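Local coordinates for protein HP1028 (PDB 4INN) that probably binds a small hydrophobic or amphipathic ligand within a lipocalin-type beta-barrel, although its natural ligand and exact role are not established, at residues I39-E44 with S50-F55; E54-E57 with F62-Y65; F56-K61 with E172-I177. The protein carries 1 engineered substitution. All blocks are in the same frame, centred on the assembly; numbering follows the deposited sequence.

Contact 1: residues I39-E44 with S50-F55; sequences IYQTQE and SSFVEF
S50 meets T42 and Q41 through its hydroxyl. S50 OG donates to T42 O at 2.8 Å, coming from above the carbonyl plane. S50 OG also accepts the side-chain N-H of Q41 (Q41 NE2 to S50 OG 3.0 Å). That bond is nearly straight, 168° at the hydrogen, and lies in the amide plane of Q41. The extended Q41 chain, with CG anti to the backbone N (chi1 -180°), carries the amide there. S51 pairs with T42 through one backbone bond and one bond to the T42 hydroxyl. S51 N donates to T42 OG1 at 2.8 Å, while T42 N donates to S51 O at the same length. T42 thus uses its hydroxyl where a regular strand would use a carbonyl, and the pairing continues past the strand end at Q41. F52 lies beside Q41 and points the same way. F52 CE1 lies 3.9 Å from Q41 CG, with amide and ring planes 64° apart. V53 forms the regular hydrogen-bonded pair with Y40 (Y40 N to V53 O 2.9 Å). V53 CG1 meets the methyl of T42, and W152 and F96 pack on V53 too. E54 meets I39 with its aliphatic part, E54 CB to I39 CG1 at 4.0 Å. Its carboxylate forms a salt bridge with R167. F55 ends the run: its CD2 approaches Y40 CD2 at 3.6 Å, the two side chains crossing at about a right angle. Strands 38-41 and 51-58 form an antiparallel hairpin, the first two neighbours in the closed, up-and-down barrel of the lipocalin fold.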
loop_
_atom_site.group_PDB
_atom_site.type_symbol
_atom_site.label_atom_id
_atom_site.label_comp_id
_atom_site.label_asym_id
_atom_site.label_seq_id
_atom_site.Cartn_x
_atom_site.Cartn_y
_atom_site.Cartn_z
ATOM N N ILE A 39 1.737 1.330 -9.661
ATOM C CA ILE A 39 2.802 1.134 -8.742
ATOM C C ILE A 39 3.300 2.520 -8.256
ATOM O O ILE A 39 3.384 3.505 -9.032
ATOM C CB ILE A 39 3.860 0.289 -9.407
ATOM C CG1 ILE A 39 3.299 -1.115 -9.577
ATOM C CG2 ILE A 39 5.086 0.220 -8.534
ATOM C CD1 ILE A 39 4.147 -2.076 -10.393
ATOM N N TYR A 40 3.562 2.604 -6.961
ATOM C CA TYR A 40 3.963 3.851 -6.358
ATOM C C TYR A 40 5.157 3.600 -5.482
ATOM O O TYR A 40 5.467 2.468 -5.122
ATOM C CB TYR A 40 2.829 4.446 -5.504
ATOM C CG TYR A 40 1.575 4.723 -6.261
ATOM C CD1 TYR A 40 1.275 5.997 -6.719
ATOM C CD2 TYR A 40 0.714 3.699 -6.567
ATOM C CE1 TYR A 40 0.121 6.225 -7.469
ATOM C CE2 TYR A 40 -0.435 3.917 -7.309
ATOM C CZ TYR A 40 -0.735 5.173 -7.743
ATOM O OH TYR A 40 -1.882 5.339 -8.452
ATOM N N GLN A 41 5.844 4.664 -5.152
ATOM C CA GLN A 41 6.990 4.562 -4.249
ATOM C C GLN A 41 6.636 5.333 -3.004
ATOM O O GLN A 41 6.380 6.525 -3.077
ATOM C CB GLN A 41 8.262 5.143 -4.895
ATOM C CG GLN A 41 9.473 5.037 -3.972
ATOM C CD GLN A 41 10.715 5.751 -4.485
ATOM O OE1 GLN A 41 10.853 6.032 -5.674
ATOM N NE2 GLN A 41 11.661 6.000 -3.566
ATOM N N THR A 42 6.628 4.657 -1.872
ATOM C CA THR A 42 6.245 5.290 -0.620
ATOM C C THR A 42 7.331 6.225 -0.097
ATOM O O THR A 42 8.441 6.297 -0.631
ATOM C CB THR A 42 5.961 4.252 0.467
ATOM O OG1 THR A 42 7.200 3.662 0.866
ATOM C CG2 THR A 42 4.981 3.176 -0.024
ATOM N N GLN A 43 6.998 6.947 0.956
ATOM C CA GLN A 43 7.858 7.965 1.505
ATOM C C GLN A 43 8.487 7.386 2.727
ATOM O O GLN A 43 7.809 6.869 3.588
ATOM C CB GLN A 43 7.033 9.203 1.888
ATOM C CG GLN A 43 7.867 10.446 2.128
ATOM C CD GLN A 43 7.049 11.664 2.544
ATOM O OE1 GLN A 43 6.059 12.015 1.932
ATOM N NE2 GLN A 43 7.489 12.321 3.587
ATOM N N GLU A 44 9.799 7.455 2.783
ATOM C CA GLU A 44 10.554 7.165 3.985
ATOM C C GLU A 44 10.009 7.977 5.170
ATOM O O GLU A 44 9.763 9.175 5.035
ATOM C CB GLU A 44 11.988 7.572 3.713
ATOM C CG GLU A 44 12.958 7.341 4.847
ATOM C CD GLU A 44 14.376 7.593 4.387
ATOM O OE1 GLU A 44 14.642 8.704 3.846
ATOM O OE2 GLU A 44 15.206 6.663 4.552
ATOM N N SER A 50 11.264 3.623 2.525
ATOM C CA SER A 50 10.685 3.722 1.197
ATOM C C SER A 50 10.502 2.315 0.604
ATOM O O SER A 50 11.412 1.477 0.658
ATOM C CB SER A 50 11.599 4.560 0.299
ATOM O OG SER A 50 10.879 5.022 -0.830
ATOM N N SER A 51 9.314 2.041 0.084
ATOM C CA SER A 51 9.054 0.753 -0.563
ATOM C C SER A 51 8.210 0.962 -1.781
ATOM O O SER A 51 7.623 2.022 -1.960
ATOM C CB SER A 51 8.431 -0.268 0.405
ATOM O OG SER A 51 7.093 0.064 0.730
ATOM N N PHE A 52 8.238 -0.019 -2.675
ATOM C CA PHE A 52 7.425 0.020 -3.881
ATOM C C PHE A 52 6.208 -0.837 -3.566
ATOM O O PHE A 52 6.342 -1.974 -3.051
ATOM C CB PHE A 52 8.162 -0.536 -5.097
ATOM C CG PHE A 52 9.422 0.232 -5.490
ATOM C CD1 PHE A 52 9.341 1.541 -6.016
ATOM C CD2 PHE A 52 10.686 -0.381 -5.410
ATOM C CE1 PHE A 52 10.495 2.215 -6.406
ATOM C CE2 PHE A 52 11.838 0.285 -5.817
ATOM C CZ PHE A 52 11.747 1.579 -6.309
ATOM N N VAL A 53 5.035 -0.275 -3.851
ATOM C CA VAL A 53 3.768 -0.936 -3.628
ATOM C C VAL A 53 2.854 -0.852 -4.825
ATOM O O VAL A 53 2.906 0.122 -5.540
ATOM C CB VAL A 53 3.003 -0.288 -2.479
ATOM C CG1 VAL A 53 3.829 -0.367 -1.204
ATOM C CG2 VAL A 53 2.645 1.148 -2.811
ATOM N N GLU A 54 2.013 -1.874 -5.012
ATOM C CA GLU A 54 1.011 -1.886 -6.067
ATOM C C GLU A 54 -0.419 -1.810 -5.577
ATOM O O GLU A 54 -0.835 -2.630 -4.783
ATOM C CB GLU A 54 1.135 -3.144 -6.926
ATOM C CG GLU A 54 0.080 -3.216 -8.036
ATOM C CD GLU A 54 0.420 -4.192 -9.144
ATOM O OE1 GLU A 54 1.408 -4.961 -9.000
ATOM O OE2 GLU A 54 -0.299 -4.198 -10.174
ATOM N N PHE A 55 -1.180 -0.857 -6.104
ATOM C CA PHE A 55 -2.617 -0.758 -5.830
ATOM C C PHE A 55 -3.376 -1.525 -6.927
ATOM O O PHE A 55 -2.980 -1.469 -8.090
ATOM C CB PHE A 55 -3.087 0.706 -5.802
ATOM C CG PHE A 55 -2.780 1.441 -4.535
ATOM C CD1 PHE A 55 -3.777 1.717 -3.618
ATOM C CD2 PHE A 55 -1.516 1.936 -4.288
ATOM C CE1 PHE A 55 -3.529 2.428 -2.453
ATOM C CE2 PHE A 55 -1.244 2.638 -3.126
ATOM C CZ PHE A 55 -2.260 2.894 -2.208
HETATM O O HOH W 1 13.888 4.574 2.554
#

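Contact 2: residues E54-E57 with F62-Y65; sequences EFFE and FYAY
F56 O is approached by two groups of the facing strand. Y63 N donates to it at 2.8 Å, and F62 CA adds a CA-H...O contact at 3.3 Å. F56 N donates back to Y63 O, which closes the hydrogen-bonded pair. E54 and Y65 form a second such pair, two residues along.

The side chains of F56, Y63, E54 and Y65 share one face of the sheet. The F56 ring lies over the CB of Y63, with F56 CZ 3.7 Å from that carbon. Its chi1 of 66°, which sets CG between the backbone N and the carbonyl carbon, swings the ring across to the neighbouring strand. The two rings themselves are slid apart and barely overlap. F56 CE2 also meets the edge of the Y65 ring, 4.0 Å from Y65 CD2. Y65 runs alongside E54 in the same direction, and its CE2 lies 3.7 Å from E54 CB. Y65 OH accepts the backbone N-H of F168. L170 and V173 of helix 170-174 pack on Y65.

On the other face A64 CB sits over the centre of the F55 ring, 3.9 Å from the centroid and only 6° off its normal. Beyond it, E57 CB touches F62 CE1 at 3.4 Å. This is a tight antiparallel beta hairpin within the lipocalin barrel. F55, A64 and F62 lie on one face of it, and the helix packs on the other, against F56 and Y65.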
loop_
_atom_site.group_PDB
_atom_site.type_symbol
_atom_site.label_atom_id
_atom_site.label_comp_id
_atom_site.label_asym_id
_atom_site.label_seq_id
_atom_site.Cartn_x
_atom_site.Cartn_y
_atom_site.Cartn_z
ATOM N N GLU A 54 2.013 -1.874 -5.012
ATOM C CA GLU A 54 1.011 -1.886 -6.067
ATOM C C GLU A 54 -0.419 -1.810 -5.577
ATOM O O GLU A 54 -0.835 -2.630 -4.783
ATOM C CB GLU A 54 1.135 -3.144 -6.926
ATOM C CG GLU A 54 0.080 -3.216 -8.036
ATOM C CD GLU A 54 0.420 -4.192 -9.144
ATOM O OE1 GLU A 54 1.408 -4.961 -9.000
ATOM O OE2 GLU A 54 -0.299 -4.198 -10.174
ATOM N N PHE A 55 -1.180 -0.857 -6.104
ATOM C CA PHE A 55 -2.617 -0.758 -5.830
ATOM C C PHE A 55 -3.376 -1.525 -6.927
ATOM O O PHE A 55 -2.980 -1.469 -8.090
ATOM C CB PHE A 55 -3.087 0.706 -5.802
ATOM C CG PHE A 55 -2.780 1.441 -4.535
ATOM C CD1 PHE A 55 -3.777 1.717 -3.618
ATOM C CD2 PHE A 55 -1.516 1.936 -4.288
ATOM C CE1 PHE A 55 -3.529 2.428 -2.453
ATOM C CE2 PHE A 55 -1.244 2.638 -3.126
ATOM C CZ PHE A 55 -2.260 2.894 -2.208
ATOM N N PHE A 56 -4.455 -2.215 -6.566
ATOM C CA PHE A 56 -5.334 -2.871 -7.553
ATOM C C PHE A 56 -6.799 -2.840 -7.102
ATOM O O PHE A 56 -7.037 -2.633 -5.914
ATOM C CB PHE A 56 -4.867 -4.318 -7.814
ATOM C CG PHE A 56 -4.987 -5.249 -6.618
ATOM C CD1 PHE A 56 -6.030 -6.132 -6.514
ATOM C CD2 PHE A 56 -4.022 -5.265 -5.622
ATOM C CE1 PHE A 56 -6.123 -7.002 -5.417
ATOM C CE2 PHE A 56 -4.112 -6.122 -4.521
ATOM C CZ PHE A 56 -5.158 -7.006 -4.427
ATOM N N GLU A 57 -7.771 -2.982 -8.023
ATOM C CA GLU A 57 -9.203 -3.083 -7.606
ATOM C C GLU A 57 -9.704 -4.502 -7.607
ATOM O O GLU A 57 -9.228 -5.335 -8.339
ATOM C CB GLU A 57 -10.177 -2.167 -8.402
ATOM C CG GLU A 57 -10.728 -2.661 -9.743
ATOM C CD GLU A 57 -11.745 -3.844 -9.716
ATOM O OE1 GLU A 57 -12.812 -3.799 -9.034
ATOM O OE2 GLU A 57 -11.487 -4.846 -10.452
ATOM N N PHE A 62 -10.489 -0.821 -3.714
ATOM C CA PHE A 62 -9.047 -0.805 -3.986
ATOM C C PHE A 62 -8.244 -1.338 -2.830
ATOM O O PHE A 62 -8.621 -1.160 -1.670
ATOM C CB PHE A 62 -8.617 0.596 -4.403
ATOM C CG PHE A 62 -9.316 1.037 -5.647
ATOM C CD1 PHE A 62 -8.769 0.766 -6.902
ATOM C CD2 PHE A 62 -10.614 1.588 -5.583
ATOM C CE1 PHE A 62 -9.457 1.134 -8.043
ATOM C CE2 PHE A 62 -11.298 1.928 -6.742
ATOM C CZ PHE A 62 -10.725 1.703 -7.964
ATOM N N TYR A 63 -7.161 -2.027 -3.185
ATOM C CA TYR A 63 -6.317 -2.719 -2.243
ATOM C C TYR A 63 -4.865 -2.423 -2.615
ATOM O O TYR A 63 -4.621 -1.961 -3.707
ATOM C CB TYR A 63 -6.550 -4.232 -2.357
ATOM C CG TYR A 63 -7.942 -4.700 -2.066
ATOM C CD1 TYR A 63 -8.264 -5.247 -0.835
ATOM C CD2 TYR A 63 -8.946 -4.603 -3.032
ATOM C CE1 TYR A 63 -9.545 -5.669 -0.551
ATOM C CE2 TYR A 63 -10.228 -5.022 -2.766
ATOM C CZ TYR A 63 -10.515 -5.553 -1.529
ATOM O OH TYR A 63 -11.791 -5.958 -1.272
ATOM N N ALA A 64 -3.910 -2.731 -1.732
ATOM C CA ALA A 64 -2.494 -2.667 -2.083
ATOM C C ALA A 64 -1.647 -3.750 -1.401
ATOM O O ALA A 64 -1.957 -4.173 -0.269
ATOM C CB ALA A 64 -1.930 -1.294 -1.745
ATOM N N TYR A 65 -0.573 -4.170 -2.086
ATOM C CA TYR A 65 0.407 -5.112 -1.514
ATOM C C TYR A 65 1.820 -4.579 -1.771
ATOM O O TYR A 65 2.000 -3.690 -2.590
ATOM C CB TYR A 65 0.239 -6.522 -2.104
ATOM C CG TYR A 65 0.706 -6.640 -3.544
ATOM C CD1 TYR A 65 2.029 -6.913 -3.839
ATOM C CD2 TYR A 65 -0.172 -6.477 -4.596
ATOM C CE1 TYR A 65 2.468 -7.021 -5.139
ATOM C CE2 TYR A 65 0.271 -6.572 -5.917
ATOM C CZ TYR A 65 1.593 -6.825 -6.179
ATOM O OH TYR A 65 2.033 -6.898 -7.473
#

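Contact 3: residues F56-K61 with E172-I177; sequences FEHNGK and EVLKTI
L174 carries most of the contact, touching F56 and H58 with its two methyls. The apolar contacts centre on the F56 ring. L174 CD2 comes to the ring edge in its plane, 3.6 Å from F56 CE1. V173 CG1 lies 4.0 Å from F56 CE2. F56 and V173 slide past each other in opposite directions. Y65 extends the same patch by packing on both F56 and V173.

The CH-pi contact is made with H58. L174 CD2 sits over one face of the imidazole, 3.9 Å from its centroid and 17° off the normal. Its partner methyl CD1 lies 3.8 Å from H58 ND1. CG of H58 is anti to its own backbone N (chi1 166°), which holds the ring out toward the helix. The opposite face of the imidazole is covered by the side chain of N59. A C-terminal helix packed against the outer wall of the barrel is a familiar lipocalin feature, and helix 170-174 probably plays this part here.

Polar bonds shape the hairpin end that carries H58. H58 to K61 form a type I' turn, the tight link of a two-residue beta hairpin. H58 N donates to K61 O at 2.8 Å, and K61 N donates back to H58 O. E57 OE1 accepts G60 N at 3.0 Å, a side-chain brace across the turn.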
loop_
_atom_site.group_PDB
_atom_site.type_symbol
_atom_site.label_atom_id
_atom_site.label_comp_id
_atom_site.label_asym_id
_atom_site.label_seq_id
_atom_site.Cartn_x
_atom_site.Cartn_y
_atom_site.Cartn_z
ATOM N N PHE A 56 -4.455 -2.215 -6.566
ATOM C CA PHE A 56 -5.334 -2.871 -7.553
ATOM C C PHE A 56 -6.799 -2.840 -7.102
ATOM O O PHE A 56 -7.037 -2.633 -5.914
ATOM C CB PHE A 56 -4.867 -4.318 -7.814
ATOM C CG PHE A 56 -4.987 -5.249 -6.618
ATOM C CD1 PHE A 56 -6.030 -6.132 -6.514
ATOM C CD2 PHE A 56 -4.022 -5.265 -5.622
ATOM C CE1 PHE A 56 -6.123 -7.002 -5.417
ATOM C CE2 PHE A 56 -4.112 -6.122 -4.521
ATOM C CZ PHE A 56 -5.158 -7.006 -4.427
ATOM N N GLU A 57 -7.771 -2.982 -8.023
ATOM C CA GLU A 57 -9.203 -3.083 -7.606
ATOM C C GLU A 57 -9.704 -4.502 -7.607
ATOM O O GLU A 57 -9.228 -5.335 -8.339
ATOM C CB GLU A 57 -10.177 -2.167 -8.402
ATOM C CG GLU A 57 -10.728 -2.661 -9.743
ATOM C CD GLU A 57 -11.745 -3.844 -9.716
ATOM O OE1 GLU A 57 -12.812 -3.799 -9.034
ATOM O OE2 GLU A 57 -11.487 -4.846 -10.452
ATOM N N HIS A 58 -10.690 -4.766 -6.776
ATOM C CA HIS A 58 -11.341 -6.060 -6.762
ATOM C C HIS A 58 -12.704 -5.897 -6.113
ATOM O O HIS A 58 -12.805 -5.328 -5.030
ATOM C CB HIS A 58 -10.486 -7.057 -5.988
ATOM C CG HIS A 58 -11.197 -8.327 -5.631
ATOM N ND1 HIS A 58 -11.341 -9.377 -6.517
ATOM C CD2 HIS A 58 -11.789 -8.721 -4.477
ATOM C CE1 HIS A 58 -12.015 -10.353 -5.930
ATOM N NE2 HIS A 58 -12.291 -9.981 -4.692
ATOM N N ASN A 59 -13.742 -6.386 -6.786
ATOM C CA ASN A 59 -15.121 -6.255 -6.333
ATOM C C ASN A 59 -15.461 -4.805 -6.027
ATOM O O ASN A 59 -16.166 -4.504 -5.056
ATOM C CB ASN A 59 -15.389 -7.176 -5.143
ATOM C CG ASN A 59 -15.255 -8.660 -5.504
ATOM O OD1 ASN A 59 -15.059 -9.525 -4.640
ATOM N ND2 ASN A 59 -15.360 -8.959 -6.789
ATOM N N GLY A 60 -14.924 -3.916 -6.875
ATOM C CA GLY A 60 -15.165 -2.476 -6.795
ATOM C C GLY A 60 -14.385 -1.634 -5.790
ATOM O O GLY A 60 -14.539 -0.406 -5.771
ATOM N N LYS A 61 -13.583 -2.262 -4.929
ATOM C CA LYS A 61 -12.785 -1.522 -3.953
ATOM C C LYS A 61 -11.315 -1.706 -4.276
ATOM O O LYS A 61 -10.941 -2.645 -4.993
ATOM C CB LYS A 61 -13.047 -1.996 -2.525
ATOM C CG LYS A 61 -14.502 -2.120 -2.096
ATOM C CD LYS A 61 -14.569 -2.683 -0.687
ATOM C CE LYS A 61 -15.945 -3.204 -0.316
ATOM N NZ LYS A 61 -16.810 -2.118 0.214
ATOM N N GLU A 172 -3.374 -14.910 -6.434
ATOM C CA GLU A 172 -2.609 -15.439 -5.325
ATOM C C GLU A 172 -2.510 -14.394 -4.223
ATOM O O GLU A 172 -2.686 -14.707 -3.053
ATOM C CB GLU A 172 -1.241 -15.808 -5.852
ATOM C CG GLU A 172 -0.395 -16.732 -5.011
ATOM C CD GLU A 172 0.966 -17.016 -5.680
ATOM O OE1 GLU A 172 1.988 -17.038 -4.936
ATOM O OE2 GLU A 172 1.021 -17.189 -6.929
ATOM N N VAL A 173 -2.258 -13.145 -4.611
ATOM C CA VAL A 173 -2.249 -11.998 -3.686
ATOM C C VAL A 173 -3.595 -11.801 -3.004
ATOM O O VAL A 173 -3.652 -11.486 -1.828
ATOM C CB VAL A 173 -1.868 -10.683 -4.417
ATOM C CG1 VAL A 173 -2.093 -9.467 -3.533
ATOM C CG2 VAL A 173 -0.428 -10.718 -4.862
ATOM N N LEU A 174 -4.686 -11.960 -3.731
ATOM C CA LEU A 174 -6.034 -11.951 -3.109
ATOM C C LEU A 174 -6.284 -13.009 -2.013
ATOM O O LEU A 174 -6.925 -12.697 -1.027
ATOM C CB LEU A 174 -7.106 -12.100 -4.177
ATOM C CG LEU A 174 -7.324 -10.851 -5.018
ATOM C CD1 LEU A 174 -8.067 -11.205 -6.314
ATOM C CD2 LEU A 174 -8.042 -9.797 -4.175
ATOM N N LYS A 175 -5.785 -14.237 -2.174
ATOM C CA LYS A 175 -5.954 -15.288 -1.140
ATOM C C LYS A 175 -5.334 -14.858 0.185
ATOM O O LYS A 175 -5.603 -15.401 1.244
ATOM C CB LYS A 175 -5.336 -16.623 -1.573
ATOM C CG LYS A 175 -5.991 -17.289 -2.783
ATOM C CD LYS A 175 -5.500 -18.731 -2.973
ATOM C CE LYS A 175 -5.011 -19.029 -4.396
ATOM N NZ LYS A 175 -6.059 -18.780 -5.440
ATOM N N THR A 176 -4.515 -13.833 0.097
ATOM C CA THR A 176 -3.743 -13.285 1.197
ATOM C C THR A 176 -4.578 -12.391 2.144
ATOM O O THR A 176 -4.095 -11.984 3.196
ATOM C CB THR A 176 -2.554 -12.541 0.542
ATOM O OG1 THR A 176 -1.323 -13.224 0.813
ATOM C CG2 THR A 176 -2.496 -11.113 0.924
ATOM N N ILE A 177 -5.816 -12.077 1.769
ATOM C CA ILE A 177 -6.752 -11.414 2.677
ATOM C C ILE A 177 -7.352 -12.505 3.577
ATOM O O ILE A 177 -8.290 -13.219 3.188
ATOM C CB ILE A 177 -7.904 -10.690 1.934
ATOM C CG1 ILE A 177 -7.373 -9.719 0.871
ATOM C CG2 ILE A 177 -8.766 -9.937 2.937
ATOM C CD1 ILE A 177 -8.328 -9.498 -0.285
#

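Strand 51-58 runs through all three contacts. Contacts 1 and 2 share E54 and F55, and their centres are about 11 Å apart; V53 CB touches Y65 O at 3.5 Å. Contacts 2 and 3 share F56 and E57, with centres about 7 Å apart. Y65 CD2 meets V173 CG1 at 3.7 Å, so the sheet pairing and the helix packing merge there. Contacts 1 and 3 are about 18 Å apart between centres; their segments adjoin in sequence, with no other touch between them. The bound polyether glycol lies in a pocket that includes M48, in the connection between the two segments of contact 1. None of the pocket residues belongs to the contacts, but the side chain of Q43 in contact 1 touches F150.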